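Local coordinates for protein peptidoglycan N-acetylglucosamine deacetylase (Agathobacter rectalis, PDB 5JMU) that probably removes acetyl groups from the N-acetylglucosamine residues of peptidoglycan with the help of zinc, this chain being the catalytic domain, at residues V46-F51 / F210-T214; T72-S77 / A111-P117; I85-E89 / G131-Q135; S120-K126 / H222-N226. All blocks are in the same frame, centred on the assembly; numbering follows the deposited sequence.

Contact 1. Residues V46-F51 / F210-T214; sequences VKATFF and FLPLT
Pro212 packs against Lys47 and Ala48: its CB comes within 3.7 Å of Ala48 O, and its CG within 3.8 Å of Lys47 CB. Both segments are extended and run the same way, 34° apart, with CA atoms of Val46 and Phe210 6.2 Å apart and those of Ala48 and Pro212 4.5 Å apart. The single direct hydrogen bond uses a side chain. Thr49, at chi1 m, turns OG1 to receive Leu213 N at 2.9 Å. Elsewhere water fills the gap: water 2 sits 2.8 Å from Lys47 N and 2.7 Å from Phe210 O, and water 3 links Thr49 OG1 (2.7 Å) to Leu211 O (2.8 Å). Apolar contacts close the two ends. Val46 CG1 (chi1 t) meets Phe210 CB at 3.6 Å, and Leu213 CD1 (chi1 m, chi2 t) reaches the edge of the Phe51 ring at CZ, 4.0 Å away. Leu213 O is hydrogen-bonded to Thr72 OG1 on the neighbouring strand, while Phe51 leans on zinc ligand His76. The peptide after strand 209-210 thus runs beside strand 49-53 without pairing to it, as suits the irregular parallel barrel of NodB-type (CE4) polysaccharide deacetylases.

Contact 2. Residues T72-S77 / A111-P117; sequences TVAIHS and ASIIRFP. With ZN (zinc ion), chain C.
The two segments run in roughly the same direction, 49° apart, and pair as a short parallel bridge centred on Ile75 and Ile114 (CA to CA 4.5 Å). Ile75 N donates to Ile113 O at 3.0 Å and Arg115 N to Ile75 O at 2.9 Å; further back, water 4 joins Val73 O (2.8 Å) to Ser112 N (2.9 Å). Ile75, in the m,t rotamer, lays CG1 3.6 Å from Ala111 CB, and its CB touches Ile114 CG2 at 3.8 Å, Ile114 taking chi1 p. On the other side, Ala74 CB packs on Ile113 CB at 4.1 Å. His76 is the key side chain. With chi1 t and chi2 35°, its ND1 donates to Arg115 O at 2.9 Å, so NE2 is left to bind zinc at 2.1 Å. Asp28, His80 and waters 5, 6 and 7 complete six ligands, the Asp-His-His metal site of CE4 deacetylases, toward the C-terminal end of the strand that carries His76. Pro117 covers one face of the imidazole, a CH-pi contact with CG 4.3 Å from the ring centroid, and the same CG lies 3.6 Å from Ser77 CB. Arg115 (t,t,m) carries its guanidinium away from strand 72-77 to a salt bridge with Asp27, while Phe116, whose CB does point away, packs on helix 132-142.

Contact 3. Residues I85-E89 / G131-Q135; sequences IYTSE and GIMTQ. With MG (magnesium ion), chain D.
Van der Waals contacts make up most of this meeting, and Ile132 leads them. Its CD1 (t,t rotamer) enters the turn between helices 82-85 and 89-107, 3.5 Å from Tyr86 O and Ser88 C, 3.7 Å from Glu89 N; its CG2 lies 4.4 Å from Tyr86 CD1. Beside it, selenomethionine Met133 curls back (m,m,m) to make a Met-aromatic contact with Tyr86: SE is 3.5 Å from CE1 and 4.1 Å from the ring centroid, in an oblique approach. Tyr86 OH is hydrogen-bonded to Pro117 O. Two helix starts come together here, with CA atoms of Glu89 and Ile132 6.8 Å apart. Ser88 (chi1 p) is the N-cap of helix 89-107, its OG taking Ala91 N; Gly131 is the N-cap of helix 132-142, with phi 90°. The polar contacts, at the outer edge, run through magnesium and water, without a direct hydrogen bond. Glu89 OE1 binds the magnesium ion at 2.2 Å, alongside waters 8, 9 and 10 at 2.1 Å each. Water 8 donates to Glu89 OE2 at 2.6 Å and weakly to Gln135 OE1 at 3.5 Å; water 9 lies 2.7 Å from Gln135 OE1, and Glu89 OE2 touches Gln135 CG at 3.4 Å.

Contact 4. Residues S120-K126 / H222-N226; sequences SSNTVSK and HRVNN
An Asx motif shapes the loop on which the C-terminal tail of the catalytic domain comes to rest: Asn122 OD1 accepts Ser125 N at 3.0 Å and Ser125 OG at 2.7 Å. The tail is largely extended, with CA atoms of Ser121 and Val224 4.6 Å apart and those of Thr123 and Asn226 5.8 Å. Ser121 (chi1 p) holds OG 2.8 Å from His222 ND1 in a hydrogen bond, and its O receives Asn225 ND2 at 2.9 Å. Asn226 (chi1 t) gives ND2 to Ser125 OG at 2.9 Å, while its OD1 takes Gly131 N at the start of helix 132-142. Water 11 sits between the backbones, bonded to Ser120 O (2.6 Å), Asn122 O (2.8 Å) and Asn225 N (2.8 Å); water 12 joins Ser120 OG (2.7 Å) to His222 O (2.8 Å). Ser120 OG is also hydrogen-bonded to Asp149, as is His222 N. With so many directional polar bonds and few apolar touches, the tail's position probably depends more on hydrogen-bond matching than on hydrophobic burial.

From the N terminus, 46-51 opens the widest loop, which contact 1 closes only at 210-214; contacts 2 and 3 fall within that span. Contact 2 runs from 72-77 to 111-117, and contact 3 starts at 85-89 inside it and ends beyond it at 131-135, so the two cross. Contact 4 opens at 120-126, before contact 3 closes, and ends at 222-226, past contact 1, crossing both. Contacts 1 and 2 share the central sheet through neighbouring strands 49-53 and 72-77. Pro117 and Phe116 carry contact 2 over to Tyr86 and Met133, and Asn226 reaches Thr134 and Gly131, tying the C terminus to helix 132-142.

Contact 1. Residues V46-F51 / F210-T214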
loop_
_atom_site.group_PDB
_atom_site.type_symbol
_atom_site.label_atom_id
_atom_site.label_comp_id
_atom_site.label_asym_id
_atom_site.label_seq_id
_atom_site.Cartn_x
_atom_site.Cartn_y
_atom_site.Cartn_z
ATOM N N VAL A 46 4.035 13.987 8.366
ATOM C CA VAL A 46 4.473 12.668 7.896
ATOM C C VAL A 46 3.860 12.377 6.529
ATOM O O VAL A 46 2.675 12.702 6.315
ATOM C CB VAL A 46 4.035 11.561 8.926
ATOM C CG1 VAL A 46 4.007 10.138 8.299
ATOM C CG2 VAL A 46 4.955 11.644 10.223
ATOM N N LYS A 47 4.646 11.775 5.630
ATOM C CA LYS A 47 4.133 11.350 4.336
ATOM C C LYS A 47 3.953 9.836 4.370
ATOM O O LYS A 47 4.693 9.115 5.056
ATOM C CB LYS A 47 5.050 11.751 3.184
ATOM C CG LYS A 47 5.431 13.253 3.219
ATOM C CD LYS A 47 4.168 14.171 3.322
ATOM C CE LYS A 47 4.556 15.623 3.502
ATOM N NZ LYS A 47 3.383 16.506 3.632
ATOM N N ALA A 48 2.942 9.350 3.659
ATOM C CA ALA A 48 2.649 7.925 3.626
ATOM C C ALA A 48 2.411 7.501 2.197
ATOM O O ALA A 48 2.579 8.287 1.255
ATOM C CB ALA A 48 1.408 7.606 4.506
ATOM N N THR A 49 1.985 6.251 2.032
ATOM C CA THR A 49 1.769 5.704 0.711
ATOM C C THR A 49 0.364 5.136 0.673
ATOM O O THR A 49 0.001 4.363 1.549
ATOM C CB THR A 49 2.784 4.586 0.412
ATOM O OG1 THR A 49 4.113 5.077 0.555
ATOM C CG2 THR A 49 2.594 4.067 -1.006
ATOM N N PHE A 50 -0.403 5.497 -0.359
ATOM C CA PHE A 50 -1.776 5.001 -0.520
ATOM C C PHE A 50 -1.873 4.091 -1.713
ATOM O O PHE A 50 -1.560 4.511 -2.836
ATOM C CB PHE A 50 -2.738 6.184 -0.668
ATOM C CG PHE A 50 -2.848 6.974 0.601
ATOM C CD1 PHE A 50 -3.781 6.643 1.583
ATOM C CD2 PHE A 50 -1.945 8.014 0.846
ATOM C CE1 PHE A 50 -3.867 7.398 2.787
ATOM C CE2 PHE A 50 -2.001 8.744 2.051
ATOM C CZ PHE A 50 -2.973 8.420 3.029
ATOM N N PHE A 51 -2.305 2.857 -1.468
ATOM C CA PHE A 51 -2.537 1.896 -2.558
ATOM C C PHE A 51 -4.036 1.893 -2.816
ATOM O O PHE A 51 -4.803 1.293 -2.050
ATOM C CB PHE A 51 -1.991 0.513 -2.169
ATOM C CG PHE A 51 -0.493 0.483 -2.092
ATOM C CD1 PHE A 51 0.248 0.310 -3.251
ATOM C CD2 PHE A 51 0.159 0.638 -0.890
ATOM C CE1 PHE A 51 1.646 0.246 -3.213
ATOM C CE2 PHE A 51 1.565 0.594 -0.828
ATOM C CZ PHE A 51 2.317 0.381 -2.000
ATOM N N PHE A 210 9.505 8.305 9.535
ATOM C CA PHE A 210 8.419 7.935 8.625
ATOM C C PHE A 210 8.658 8.495 7.261
ATOM O O PHE A 210 8.885 9.708 7.105
ATOM C CB PHE A 210 7.088 8.440 9.166
ATOM C CG PHE A 210 6.653 7.720 10.415
ATOM C CD1 PHE A 210 7.084 8.180 11.668
ATOM C CD2 PHE A 210 5.822 6.622 10.350
ATOM C CE1 PHE A 210 6.723 7.507 12.854
ATOM C CE2 PHE A 210 5.425 5.970 11.488
ATOM C CZ PHE A 210 5.887 6.402 12.771
ATOM N N LEU A 211 8.622 7.614 6.252
ATOM C CA LEU A 211 8.860 8.029 4.884
ATOM C C LEU A 211 7.755 7.523 3.964
ATOM O O LEU A 211 7.122 6.499 4.256
ATOM C CB LEU A 211 10.193 7.473 4.418
ATOM C CG LEU A 211 11.474 7.957 5.075
ATOM C CD1 LEU A 211 12.677 7.175 4.519
ATOM C CD2 LEU A 211 11.597 9.439 4.813
ATOM N N PRO A 212 7.540 8.175 2.823
ATOM C CA PRO A 212 6.716 7.631 1.725
ATOM C C PRO A 212 7.563 6.734 0.810
ATOM O O PRO A 212 8.791 6.900 0.729
ATOM C CB PRO A 212 6.261 8.869 0.959
ATOM C CG PRO A 212 7.525 9.820 1.075
ATOM C CD PRO A 212 8.153 9.482 2.474
ATOM N N LEU A 213 6.919 5.771 0.144
ATOM C CA LEU A 213 7.649 4.930 -0.805
ATOM C C LEU A 213 7.887 5.731 -2.049
ATOM O O LEU A 213 6.988 6.446 -2.534
ATOM C CB LEU A 213 6.849 3.649 -1.136
ATOM C CG LEU A 213 6.834 2.601 -0.005
ATOM C CD1 LEU A 213 5.711 1.589 -0.273
ATOM C CD2 LEU A 213 8.186 1.923 0.147
ATOM N N THR A 214 9.083 5.597 -2.634
ATOM C CA THR A 214 9.371 6.196 -3.926
ATOM C C THR A 214 10.018 5.146 -4.818
ATOM O O THR A 214 10.261 4.033 -4.400
ATOM C CB THR A 214 10.299 7.405 -3.815
ATOM O OG1 THR A 214 11.604 6.957 -3.415
ATOM C CG2 THR A 214 9.764 8.367 -2.776
HETATM O O HOH W 1 5.245 6.770 6.488
HETATM O O HOH W 2 7.437 11.654 5.844
HETATM O O HOH W 3 4.971 5.041 3.155
#

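Contact 2. Residues T72-S77 / A111-P117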
loop_
_atom_site.group_PDB
_atom_site.type_symbol
_atom_site.label_atom_id
_atom_site.label_comp_id
_atom_site.label_asym_id
_atom_site.label_seq_id
_atom_site.Cartn_x
_atom_site.Cartn_y
_atom_site.Cartn_z
ATOM N N THR A 72 2.596 9.393 -1.510
ATOM C CA THR A 72 2.710 8.574 -2.705
ATOM C C THR A 72 1.364 7.935 -3.021
ATOM O O THR A 72 0.738 7.333 -2.154
ATOM C CB THR A 72 3.776 7.491 -2.499
ATOM O OG1 THR A 72 5.054 8.174 -2.369
ATOM C CG2 THR A 72 3.767 6.488 -3.682
ATOM N N VAL A 73 0.928 8.094 -4.264
ATOM C CA VAL A 73 -0.290 7.459 -4.726
ATOM C C VAL A 73 0.093 6.306 -5.639
ATOM O O VAL A 73 0.817 6.500 -6.650
ATOM C CB VAL A 73 -1.182 8.488 -5.469
ATOM C CG1 VAL A 73 -2.389 7.754 -6.137
ATOM C CG2 VAL A 73 -1.660 9.510 -4.477
ATOM N N ALA A 74 -0.313 5.104 -5.235
ATOM C CA ALA A 74 0.071 3.873 -5.921
ATOM C C ALA A 74 -1.198 3.054 -6.257
ATOM O O ALA A 74 -2.282 3.316 -5.746
ATOM C CB ALA A 74 1.024 3.070 -5.045
ATOM N N ILE A 75 -1.060 2.053 -7.122
ATOM C CA ILE A 75 -2.217 1.262 -7.534
ATOM C C ILE A 75 -2.463 0.064 -6.654
ATOM O O ILE A 75 -1.511 -0.622 -6.347
ATOM C CB ILE A 75 -2.003 0.764 -8.973
ATOM C CG1 ILE A 75 -1.965 1.962 -9.917
ATOM C CG2 ILE A 75 -3.169 -0.190 -9.385
ATOM C CD1 ILE A 75 -1.567 1.627 -11.396
ATOM N N HIS A 76 -3.726 -0.174 -6.248
ATOM C CA HIS A 76 -4.107 -1.460 -5.635
ATOM C C HIS A 76 -4.953 -2.215 -6.669
ATOM O O HIS A 76 -4.518 -3.223 -7.240
ATOM C CB HIS A 76 -4.836 -1.217 -4.311
ATOM C CG HIS A 76 -4.990 -2.424 -3.419
ATOM N ND1 HIS A 76 -4.039 -3.425 -3.317
ATOM C CD2 HIS A 76 -5.985 -2.741 -2.557
ATOM C CE1 HIS A 76 -4.475 -4.327 -2.432
ATOM N NE2 HIS A 76 -5.655 -3.945 -1.970
ATOM N N SER A 77 -6.111 -1.660 -6.984
ATOM C CA SER A 77 -6.978 -2.261 -8.007
ATOM C C SER A 77 -8.201 -1.383 -8.227
ATOM O O SER A 77 -8.716 -0.819 -7.280
ATOM C CB SER A 77 -7.427 -3.671 -7.559
ATOM O OG SER A 77 -8.479 -4.127 -8.402
ATOM N N ALA A 111 0.925 6.273 -12.075
ATOM C CA ALA A 111 1.484 5.571 -10.920
ATOM C C ALA A 111 2.737 4.846 -11.311
ATOM O O ALA A 111 2.878 4.439 -12.479
ATOM C CB ALA A 111 0.463 4.560 -10.335
ATOM N N SER A 112 3.653 4.671 -10.357
ATOM C CA SER A 112 4.888 3.904 -10.548
ATOM C C SER A 112 4.991 2.602 -9.748
ATOM O O SER A 112 5.831 1.766 -10.055
ATOM C CB SER A 112 6.107 4.759 -10.162
ATOM O OG SER A 112 6.233 5.901 -11.019
ATOM N N ILE A 113 4.163 2.486 -8.716
ATOM C CA ILE A 113 4.232 1.416 -7.733
ATOM C C ILE A 113 2.839 0.832 -7.601
ATOM O O ILE A 113 1.850 1.568 -7.691
ATOM C CB ILE A 113 4.710 1.944 -6.329
ATOM C CG1 ILE A 113 5.987 2.782 -6.480
ATOM C CG2 ILE A 113 4.951 0.738 -5.345
ATOM C CD1 ILE A 113 6.504 3.429 -5.143
ATOM N N ILE A 114 2.775 -0.482 -7.418
ATOM C CA ILE A 114 1.510 -1.165 -7.166
ATOM C C ILE A 114 1.604 -2.067 -5.954
ATOM O O ILE A 114 2.711 -2.395 -5.470
ATOM C CB ILE A 114 1.037 -2.009 -8.402
ATOM C CG1 ILE A 114 1.849 -3.311 -8.505
ATOM C CG2 ILE A 114 1.192 -1.223 -9.682
ATOM C CD1 ILE A 114 1.221 -4.314 -9.520
ATOM N N ARG A 115 0.448 -2.478 -5.426
ATOM C CA ARG A 115 0.395 -3.568 -4.455
ATOM C C ARG A 115 -0.669 -4.524 -4.950
ATOM O O ARG A 115 -1.835 -4.143 -5.076
ATOM C CB ARG A 115 0.064 -3.075 -3.056
ATOM C CG ARG A 115 -0.150 -4.289 -2.063
ATOM C CD ARG A 115 -0.259 -3.756 -0.642
ATOM N NE ARG A 115 1.038 -3.318 -0.136
ATOM C CZ ARG A 115 1.167 -2.428 0.867
ATOM N NH1 ARG A 115 0.075 -1.873 1.410
ATOM N NH2 ARG A 115 2.382 -2.098 1.348
ATOM N N PHE A 116 -0.285 -5.768 -5.193
ATOM C CA PHE A 116 -1.247 -6.759 -5.631
ATOM C C PHE A 116 -2.303 -6.994 -4.565
ATOM O O PHE A 116 -1.953 -7.128 -3.386
ATOM C CB PHE A 116 -0.551 -8.096 -5.885
ATOM C CG PHE A 116 0.348 -8.115 -7.065
ATOM C CD1 PHE A 116 -0.148 -8.235 -8.376
ATOM C CD2 PHE A 116 1.734 -8.013 -6.889
ATOM C CE1 PHE A 116 0.709 -8.305 -9.489
ATOM C CE2 PHE A 116 2.615 -8.058 -8.023
ATOM C CZ PHE A 116 2.106 -8.195 -9.324
ATOM N N PRO A 117 -3.590 -7.084 -4.961
ATOM C CA PRO A 117 -4.599 -7.481 -3.982
ATOM C C PRO A 117 -4.284 -8.870 -3.422
ATOM O O PRO A 117 -4.000 -9.817 -4.157
ATOM C CB PRO A 117 -5.907 -7.430 -4.805
ATOM C CG PRO A 117 -5.630 -6.270 -5.797
ATOM C CD PRO A 117 -4.197 -6.545 -6.220
HETATM ZN ZN ZN C . -6.984 -4.799 -0.587
HETATM O O HOH W 4 3.180 5.299 -7.588
HETATM O O HOH W 5 -5.587 -4.699 0.921
HETATM O O HOH W 6 -8.203 -5.666 0.905
HETATM O O HOH W 7 -6.242 -6.805 -0.961
#

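Contact 3. Residues I85-E89 / G131-Q135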
loop_
_atom_site.group_PDB
_atom_site.type_symbol
_atom_site.label_atom_id
_atom_site.label_comp_id
_atom_site.label_asym_id
_atom_site.label_seq_id
_atom_site.Cartn_x
_atom_site.Cartn_y
_atom_site.Cartn_z
ATOM N N ILE A 85 -10.162 -9.748 -11.490
ATOM C CA ILE A 85 -8.817 -9.372 -11.890
ATOM C C ILE A 85 -7.847 -10.544 -12.009
ATOM O O ILE A 85 -6.786 -10.404 -12.654
ATOM C CB ILE A 85 -8.223 -8.301 -10.916
ATOM C CG1 ILE A 85 -7.894 -8.953 -9.546
ATOM C CG2 ILE A 85 -9.228 -7.140 -10.790
ATOM C CD1 ILE A 85 -7.244 -7.998 -8.499
ATOM N N TYR A 86 -8.145 -11.675 -11.365
ATOM C CA TYR A 86 -7.172 -12.755 -11.410
ATOM C C TYR A 86 -7.607 -13.902 -12.345
ATOM O O TYR A 86 -7.067 -15.018 -12.275
ATOM C CB TYR A 86 -6.882 -13.288 -9.995
ATOM C CG TYR A 86 -6.012 -12.354 -9.151
ATOM C CD1 TYR A 86 -4.899 -11.709 -9.696
ATOM C CD2 TYR A 86 -6.293 -12.157 -7.771
ATOM C CE1 TYR A 86 -4.108 -10.874 -8.921
ATOM C CE2 TYR A 86 -5.495 -11.346 -6.992
ATOM C CZ TYR A 86 -4.388 -10.739 -7.573
ATOM O OH TYR A 86 -3.538 -9.925 -6.864
ATOM N N THR A 87 -8.552 -13.629 -13.241
ATOM C CA THR A 87 -8.957 -14.680 -14.182
ATOM C C THR A 87 -7.955 -14.789 -15.366
ATOM O O THR A 87 -7.875 -15.829 -16.016
ATOM C CB THR A 87 -10.346 -14.428 -14.730
ATOM O OG1 THR A 87 -10.408 -13.113 -15.293
ATOM C CG2 THR A 87 -11.370 -14.544 -13.615
ATOM N N SER A 88 -7.208 -13.724 -15.679
ATOM C CA SER A 88 -6.235 -13.799 -16.766
ATOM C C SER A 88 -5.270 -12.627 -16.594
ATOM O O SER A 88 -5.622 -11.649 -15.947
ATOM C CB SER A 88 -6.901 -13.731 -18.142
ATOM O OG SER A 88 -7.486 -12.467 -18.345
ATOM N N GLU A 89 -4.072 -12.719 -17.180
ATOM C CA GLU A 89 -3.170 -11.566 -17.222
ATOM C C GLU A 89 -3.864 -10.343 -17.851
ATOM O O GLU A 89 -3.686 -9.221 -17.384
ATOM C CB GLU A 89 -1.922 -11.917 -18.060
ATOM C CG GLU A 89 -1.020 -12.946 -17.388
ATOM C CD GLU A 89 -0.071 -13.655 -18.375
ATOM O OE1 GLU A 89 0.550 -13.006 -19.347
ATOM O OE2 GLU A 89 0.053 -14.875 -18.085
ATOM N N GLY A 131 -1.035 -20.202 -11.519
ATOM C CA GLY A 131 0.203 -19.703 -12.095
ATOM C C GLY A 131 0.196 -18.214 -12.392
ATOM O O GLY A 131 1.253 -17.654 -12.768
ATOM N N ILE A 132 -0.945 -17.543 -12.233
ATOM C CA ILE A 132 -0.979 -16.148 -12.654
ATOM C C ILE A 132 -0.034 -15.217 -11.884
ATOM O O ILE A 132 0.470 -14.254 -12.467
ATOM C CB ILE A 132 -2.435 -15.610 -12.633
ATOM C CG1 ILE A 132 -2.560 -14.329 -13.491
ATOM C CG2 ILE A 132 -2.999 -15.450 -11.165
ATOM C CD1 ILE A 132 -4.016 -13.806 -13.600
HETATM N N MSE A 133 0.223 -15.459 -10.599
HETATM C CA MSE A 133 1.096 -14.523 -9.912
HETATM C C MSE A 133 2.542 -14.646 -10.365
HETATM O O MSE A 133 3.272 -13.656 -10.396
HETATM C CB MSE A 133 1.021 -14.709 -8.365
HETATM C CG MSE A 133 -0.384 -14.562 -7.821
HETATM SE SE MSE A 133 -1.322 -12.948 -8.354
HETATM C CE MSE A 133 -0.082 -11.822 -7.810
ATOM N N THR A 134 2.982 -15.859 -10.677
ATOM C CA THR A 134 4.337 -16.001 -11.226
ATOM C C THR A 134 4.453 -15.211 -12.534
ATOM O O THR A 134 5.491 -14.571 -12.805
ATOM C CB THR A 134 4.652 -17.486 -11.458
ATOM O OG1 THR A 134 4.874 -18.122 -10.172
ATOM C CG2 THR A 134 5.901 -17.668 -12.357
ATOM N N GLN A 135 3.412 -15.268 -13.357
ATOM C CA GLN A 135 3.451 -14.451 -14.584
ATOM C C GLN A 135 3.375 -12.963 -14.253
ATOM O O GLN A 135 4.134 -12.168 -14.810
ATOM C CB GLN A 135 2.302 -14.794 -15.532
ATOM C CG GLN A 135 2.356 -16.271 -16.050
ATOM C CD GLN A 135 3.695 -16.636 -16.694
ATOM O OE1 GLN A 135 4.255 -15.843 -17.476
ATOM N NE2 GLN A 135 4.226 -17.814 -16.377
HETATM MG MG MG D . 2.350 -13.691 -20.496
HETATM O O HOH W 8 1.741 -15.617 -19.883
HETATM O O HOH W 9 3.444 -13.559 -18.710
HETATM O O HOH W 10 2.869 -11.712 -20.850
#

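Contact 4. Residues S120-K126 / H222-N226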
loop_
_atom_site.group_PDB
_atom_site.type_symbol
_atom_site.label_atom_id
_atom_site.label_comp_id
_atom_site.label_asym_id
_atom_site.label_seq_id
_atom_site.Cartn_x
_atom_site.Cartn_y
_atom_site.Cartn_z
ATOM N N SER A 120 1.618 -10.118 -3.279
ATOM C CA SER A 120 2.119 -10.957 -4.381
ATOM C C SER A 120 2.118 -12.436 -3.989
ATOM O O SER A 120 2.204 -13.318 -4.865
ATOM C CB SER A 120 3.546 -10.521 -4.787
ATOM O OG SER A 120 4.511 -10.846 -3.789
ATOM N N SER A 121 2.011 -12.666 -2.682
ATOM C CA SER A 121 2.007 -14.000 -2.059
ATOM C C SER A 121 0.648 -14.679 -2.014
ATOM O O SER A 121 0.542 -15.828 -1.505
ATOM C CB SER A 121 2.543 -13.855 -0.624
ATOM O OG SER A 121 1.804 -12.808 0.037
ATOM N N ASN A 122 -0.386 -14.010 -2.518
ATOM C CA ASN A 122 -1.750 -14.545 -2.352
ATOM C C ASN A 122 -1.928 -15.888 -3.033
ATOM O O ASN A 122 -1.300 -16.156 -4.046
ATOM C CB ASN A 122 -2.818 -13.574 -2.891
ATOM C CG ASN A 122 -2.935 -13.603 -4.409
ATOM O OD1 ASN A 122 -3.544 -14.512 -4.969
ATOM N ND2 ASN A 122 -2.365 -12.612 -5.073
ATOM N N THR A 123 -2.814 -16.732 -2.480
ATOM C CA THR A 123 -3.181 -17.964 -3.183
ATOM C C THR A 123 -4.622 -17.959 -3.647
ATOM O O THR A 123 -5.026 -18.881 -4.372
ATOM C CB THR A 123 -2.971 -19.218 -2.330
ATOM O OG1 THR A 123 -3.727 -19.128 -1.123
ATOM C CG2 THR A 123 -1.508 -19.380 -2.035
ATOM N N VAL A 124 -5.402 -16.932 -3.271
ATOM C CA VAL A 124 -6.770 -16.888 -3.780
ATOM C C VAL A 124 -6.791 -16.872 -5.330
ATOM O O VAL A 124 -7.699 -17.425 -5.953
ATOM C CB VAL A 124 -7.572 -15.677 -3.230
ATOM C CG1 VAL A 124 -6.965 -14.335 -3.588
ATOM C CG2 VAL A 124 -9.094 -15.815 -3.594
ATOM N N SER A 125 -5.761 -16.253 -5.928
ATOM C CA SER A 125 -5.690 -16.222 -7.377
ATOM C C SER A 125 -5.607 -17.641 -7.958
ATOM O O SER A 125 -5.972 -17.791 -9.129
ATOM C CB SER A 125 -4.491 -15.396 -7.847
ATOM O OG SER A 125 -3.293 -15.924 -7.274
ATOM N N LYS A 126 -5.218 -18.668 -7.173
ATOM C CA LYS A 126 -5.219 -20.051 -7.711
ATOM C C LYS A 126 -6.611 -20.509 -8.096
ATOM O O LYS A 126 -6.772 -21.366 -8.947
ATOM C CB LYS A 126 -4.686 -21.080 -6.713
ATOM C CG LYS A 126 -3.243 -21.003 -6.362
ATOM C CD LYS A 126 -2.894 -22.085 -5.316
ATOM C CE LYS A 126 -1.508 -21.878 -4.707
ATOM N NZ LYS A 126 -1.296 -22.791 -3.516
ATOM N N HIS A 222 7.308 -10.432 -0.840
ATOM C CA HIS A 222 7.055 -11.759 -0.291
ATOM C C HIS A 222 7.521 -12.828 -1.263
ATOM O O HIS A 222 7.930 -12.513 -2.377
ATOM C CB HIS A 222 5.558 -11.947 -0.088
ATOM C CG HIS A 222 4.950 -11.107 0.992
ATOM N ND1 HIS A 222 3.593 -11.053 1.187
ATOM C CD2 HIS A 222 5.507 -10.322 1.944
ATOM C CE1 HIS A 222 3.328 -10.256 2.218
ATOM N NE2 HIS A 222 4.471 -9.801 2.692
ATOM N N ARG A 223 7.370 -14.088 -0.854
ATOM C CA ARG A 223 7.479 -15.252 -1.738
ATOM C C ARG A 223 6.245 -15.274 -2.636
ATOM O O ARG A 223 5.144 -14.969 -2.186
ATOM C CB ARG A 223 7.555 -16.556 -0.895
ATOM C CG ARG A 223 7.652 -17.841 -1.700
ATOM C CD ARG A 223 7.608 -19.087 -0.810
ATOM N NE ARG A 223 7.916 -20.302 -1.589
ATOM C CZ ARG A 223 7.023 -21.050 -2.245
ATOM N NH1 ARG A 223 5.727 -20.746 -2.226
ATOM N NH2 ARG A 223 7.424 -22.124 -2.925
ATOM N N VAL A 224 6.401 -15.626 -3.911
ATOM C CA VAL A 224 5.220 -15.880 -4.731
ATOM C C VAL A 224 4.765 -17.339 -4.555
ATOM O O VAL A 224 5.562 -18.260 -4.650
ATOM C CB VAL A 224 5.505 -15.583 -6.220
ATOM C CG1 VAL A 224 4.351 -16.036 -7.115
ATOM C CG2 VAL A 224 5.778 -14.091 -6.415
ATOM N N ASN A 225 3.473 -17.524 -4.276
ATOM C CA ASN A 225 2.939 -18.859 -3.994
ATOM C C ASN A 225 1.986 -19.423 -5.047
ATOM O O ASN A 225 1.559 -20.550 -4.943
ATOM C CB ASN A 225 2.250 -18.804 -2.623
ATOM C CG ASN A 225 3.224 -18.401 -1.580
ATOM O OD1 ASN A 225 4.231 -19.081 -1.430
ATOM N ND2 ASN A 225 2.935 -17.344 -0.835
ATOM N N ASN A 226 1.669 -18.615 -6.056
ATOM C CA ASN A 226 0.895 -19.061 -7.199
ATOM C C ASN A 226 1.632 -18.644 -8.478
ATOM O O ASN A 226 1.056 -17.961 -9.346
ATOM C CB ASN A 226 -0.508 -18.444 -7.192
ATOM C CG ASN A 226 -1.374 -18.985 -8.319
ATOM O OD1 ASN A 226 -1.176 -20.131 -8.760
ATOM N ND2 ASN A 226 -2.329 -18.195 -8.788
ATOM O OXT ASN A 226 2.833 -18.927 -8.668
HETATM O O HOH W 11 1.365 -15.801 -4.960
HETATM O O HOH W 12 6.979 -11.324 -4.691
HETATM O O HOH W 13 2.001 -22.626 -3.264
#